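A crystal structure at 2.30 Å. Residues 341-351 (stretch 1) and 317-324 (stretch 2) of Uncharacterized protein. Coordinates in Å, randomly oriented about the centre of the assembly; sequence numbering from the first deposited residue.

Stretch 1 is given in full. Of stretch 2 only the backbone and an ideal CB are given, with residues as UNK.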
# COMPACT_ATOMS: atom_id res chain seq x y z
N GLY A 341 -23.89 -11.25 -26.76
CA GLY A 341 -23.04 -12.44 -26.85
C GLY A 341 -21.60 -12.00 -26.98
O GLY A 341 -21.32 -10.93 -27.49
N PHE A 342 -20.66 -12.82 -26.52
CA PHE A 342 -19.24 -12.47 -26.56
C PHE A 342 -18.47 -13.17 -27.66
O PHE A 342 -17.27 -12.94 -27.82
CB PHE A 342 -18.58 -12.73 -25.20
CG PHE A 342 -18.70 -11.59 -24.25
CD1 PHE A 342 -17.84 -10.51 -24.35
CD2 PHE A 342 -19.68 -11.58 -23.28
CE1 PHE A 342 -17.95 -9.44 -23.49
CE2 PHE A 342 -19.80 -10.51 -22.40
CZ PHE A 342 -18.94 -9.44 -22.51
N GLY A 343 -19.15 -14.00 -28.43
CA GLY A 343 -18.53 -14.67 -29.57
C GLY A 343 -17.33 -15.50 -29.18
O GLY A 343 -17.40 -16.31 -28.26
N SER A 344 -16.22 -15.29 -29.88
CA SER A 344 -14.99 -16.05 -29.64
C SER A 344 -14.01 -15.37 -28.65
O SER A 344 -12.86 -15.79 -28.56
CB SER A 344 -14.27 -16.21 -30.97
OG SER A 344 -13.94 -14.92 -31.46
N ALA A 345 -14.45 -14.34 -27.93
CA ALA A 345 -13.56 -13.62 -27.01
C ALA A 345 -13.05 -14.51 -25.88
O ALA A 345 -13.80 -15.28 -25.32
CB ALA A 345 -14.27 -12.39 -26.43
N THR A 346 -11.77 -14.39 -25.57
CA THR A 346 -11.18 -15.05 -24.41
C THR A 346 -11.23 -14.04 -23.27
O THR A 346 -10.96 -12.86 -23.47
CB THR A 346 -9.72 -15.45 -24.70
OG1 THR A 346 -9.74 -16.55 -25.60
CG2 THR A 346 -8.96 -15.88 -23.45
N LEU A 347 -11.60 -14.49 -22.09
CA LEU A 347 -11.61 -13.65 -20.90
C LEU A 347 -10.25 -13.75 -20.20
O LEU A 347 -9.78 -14.85 -19.93
CB LEU A 347 -12.74 -14.10 -19.97
CG LEU A 347 -13.00 -13.45 -18.60
CD1 LEU A 347 -11.93 -13.83 -17.61
CD2 LEU A 347 -13.14 -11.95 -18.66
N ILE A 348 -9.61 -12.62 -19.94
CA ILE A 348 -8.40 -12.60 -19.13
C ILE A 348 -8.79 -11.89 -17.87
O ILE A 348 -9.12 -10.71 -17.90
CB ILE A 348 -7.23 -11.84 -19.76
CG1 ILE A 348 -6.83 -12.49 -21.09
CG2 ILE A 348 -6.05 -11.79 -18.79
CD1 ILE A 348 -5.71 -11.77 -21.80
N GLY A 349 -8.76 -12.61 -16.76
CA GLY A 349 -9.15 -12.05 -15.51
C GLY A 349 -8.21 -12.40 -14.38
O GLY A 349 -7.40 -13.33 -14.45
N SER A 350 -8.32 -11.60 -13.33
CA SER A 350 -7.69 -11.90 -12.07
C SER A 350 -8.23 -13.23 -11.53
O SER A 350 -9.39 -13.58 -11.73
CB SER A 350 -8.01 -10.78 -11.08
OG SER A 350 -7.82 -11.23 -9.77
N ASN A 351 -7.39 -13.97 -10.80
CA ASN A 351 -7.83 -15.21 -10.21
C ASN A 351 -8.97 -15.05 -9.21
O ASN A 351 -9.65 -16.02 -8.88
CB ASN A 351 -6.67 -15.96 -9.55
CG ASN A 351 -5.97 -15.16 -8.46
OD1 ASN A 351 -5.54 -14.01 -8.66
ND2 ASN A 351 -5.80 -15.80 -7.31
N UNK A 317 -14.22 -8.19 -29.61
CA UNK A 317 -13.01 -8.24 -28.80
C UNK A 317 -12.29 -9.58 -28.95
O UNK A 317 -12.93 -10.61 -29.04
CB UNK A 317 -13.35 -7.99 -27.33
N UNK A 318 -10.97 -9.56 -28.97
CA UNK A 318 -10.18 -10.77 -28.96
C UNK A 318 -10.02 -11.18 -27.50
O UNK A 318 -10.11 -12.36 -27.15
CB UNK A 318 -8.83 -10.57 -29.65
N UNK A 319 -9.81 -10.19 -26.65
CA UNK A 319 -9.73 -10.42 -25.21
C UNK A 319 -10.66 -9.51 -24.47
O UNK A 319 -10.82 -8.35 -24.87
CB UNK A 319 -8.30 -10.23 -24.70
N UNK A 320 -11.29 -10.05 -23.44
CA UNK A 320 -12.12 -9.28 -22.53
C UNK A 320 -11.44 -9.31 -21.16
O UNK A 320 -11.13 -10.38 -20.62
CB UNK A 320 -13.55 -9.83 -22.47
N UNK A 321 -11.21 -8.13 -20.59
CA UNK A 321 -10.48 -8.02 -19.33
C UNK A 321 -11.44 -7.79 -18.17
O UNK A 321 -12.43 -7.04 -18.30
CB UNK A 321 -9.45 -6.89 -19.40
N UNK A 322 -11.14 -8.45 -17.05
CA UNK A 322 -11.88 -8.23 -15.83
C UNK A 322 -10.90 -8.22 -14.66
O UNK A 322 -10.12 -9.17 -14.51
CB UNK A 322 -12.96 -9.30 -15.64
N UNK A 323 -10.97 -7.17 -13.84
CA UNK A 323 -10.11 -7.02 -12.66
C UNK A 323 -10.87 -7.32 -11.38
O UNK A 323 -10.41 -8.10 -10.56
CB UNK A 323 -9.53 -5.61 -12.60
N UNK A 324 -12.03 -6.70 -11.22
CA UNK A 324 -12.78 -6.74 -9.98
C UNK A 324 -13.37 -8.08 -9.60
O UNK A 324 -13.90 -8.82 -10.43
CB UNK A 324 -13.91 -5.72 -10.06

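The two stretches pair as parallel strands, 346-350 beside 319-322. The ladder uses the O of 318 and the N and O of 320 and 322. These are backbone atoms, so the ladder does not choose the side chains.

Position 317 precedes the strand. Its phi/psi of -61/142 would admit proline and most other residues. The ideal CB points sideways, 4.6 Å from Ala-345 CB, so a small or compact apolar group suits. The residue is Pro-317. Its CB lies 4.4 Å from Ala-345 CB.

At position 318 the CB points away from stretch 1, and no atom of stretch 1 lies within 5.5 Å of the ideal CB. Many residues would do, polar ones included. Thr-346 N donates to the 318 O at 3.1 Å. The residue is Asp-318, whose carboxylate is hydrogen-bonded elsewhere in the structure.

Position 319 has extended angles and shares a sheet face with Thr-346 and Ile-348. Its ideal CB is 4.2 Å from Ile-348 CD1. Branched aliphatic or aromatic residues would fit. It is Phe-319, chi1 m. Its CD1 meets Ile-348 CD1 at 3.7 Å and Thr-346 CB at 3.7 Å.

Position 320 turns to the other face, with Leu-347. The ideal CB is 4.4 Å from Leu-347 CD2 and 4.5 Å from Phe-342 CE1. A medium or long chain with an aliphatic start suits, apolar or polar-ended. It is Gln-320. CG lies 4.0 Å from Leu-347 CD2, and OE1 approaches the edge of the Phe-342 ring, 3.6 Å from CE1. Its amide end is hydrogen-bonded elsewhere. In the backbone, Gln-320 N donates to Thr-346 O and Ile-348 N to Gln-320 O, both at 2.8 Å.

Position 321 returns to the face of Ile-348. The ideal CB is 4.1 Å from Ile-348 O; the Ile-348 side chain is more than 5 Å off, within reach of a longer chain. A long or flexible apolar chain, such as leucine or methionine, could reach it; a short one would leave the contact unmade. Met-321 is m at all three chi angles, and its end comes nearer than its CB direction suggests: CE is 3.7 Å from Ile-348 CG2.

Position 322 shares its face with Leu-347 and Gly-349. Glycine offers no side chain, but Leu-347 CD2 is 4.0 Å from the ideal CB. An aliphatic residue suits. It is Leu-322, with CB 4.0 Å from Leu-347 CD2. Its N donates to Ile-348 O at 3.1 Å, and its O accepts from Ser-350 N at 3.2 Å.

At position 323 the CB points away, so many residues would do. It is Leu-323; its O lies 3.6 Å from Ser-350 CB. Position 324 also points away and is free to be polar or charged. It is Glu-324, with no contact.

Stretch 2 317-324: PDFQMLLE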
# COMPACT_ATOMS: atom_id res chain seq x y z
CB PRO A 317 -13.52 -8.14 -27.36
CG PRO A 317 -14.90 -7.66 -27.44
CD PRO A 317 -15.43 -7.98 -28.80
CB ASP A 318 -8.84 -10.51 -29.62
CG ASP A 318 -9.00 -10.18 -31.13
OD1 ASP A 318 -9.31 -11.12 -31.90
OD2 ASP A 318 -8.78 -9.01 -31.55
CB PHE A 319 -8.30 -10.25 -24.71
CG PHE A 319 -7.34 -11.22 -25.32
CD1 PHE A 319 -7.41 -12.57 -24.99
CD2 PHE A 319 -6.41 -10.81 -26.26
CE1 PHE A 319 -6.55 -13.49 -25.56
CE2 PHE A 319 -5.54 -11.73 -26.83
CZ PHE A 319 -5.62 -13.07 -26.49
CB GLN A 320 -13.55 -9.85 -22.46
CG GLN A 320 -14.44 -9.26 -21.38
CD GLN A 320 -14.81 -7.81 -21.65
OE1 GLN A 320 -15.01 -7.41 -22.80
NE2 GLN A 320 -14.91 -7.02 -20.59
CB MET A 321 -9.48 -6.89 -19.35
CG MET A 321 -8.58 -6.85 -20.56
SD MET A 321 -7.44 -8.23 -20.70
CE MET A 321 -6.68 -8.17 -19.07
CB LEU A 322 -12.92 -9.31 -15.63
CG LEU A 322 -13.90 -9.06 -14.49
CD1 LEU A 322 -14.73 -7.81 -14.74
CD2 LEU A 322 -14.80 -10.28 -14.29
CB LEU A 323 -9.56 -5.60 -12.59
CG LEU A 323 -8.72 -5.19 -11.35
CD1 LEU A 323 -7.45 -6.00 -11.28
CD2 LEU A 323 -8.39 -3.70 -11.39
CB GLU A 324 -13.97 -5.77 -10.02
CG GLU A 324 -13.66 -4.29 -10.15
CD GLU A 324 -14.93 -3.43 -9.94
OE1 GLU A 324 -15.45 -3.41 -8.79
OE2 GLU A 324 -15.41 -2.78 -10.91
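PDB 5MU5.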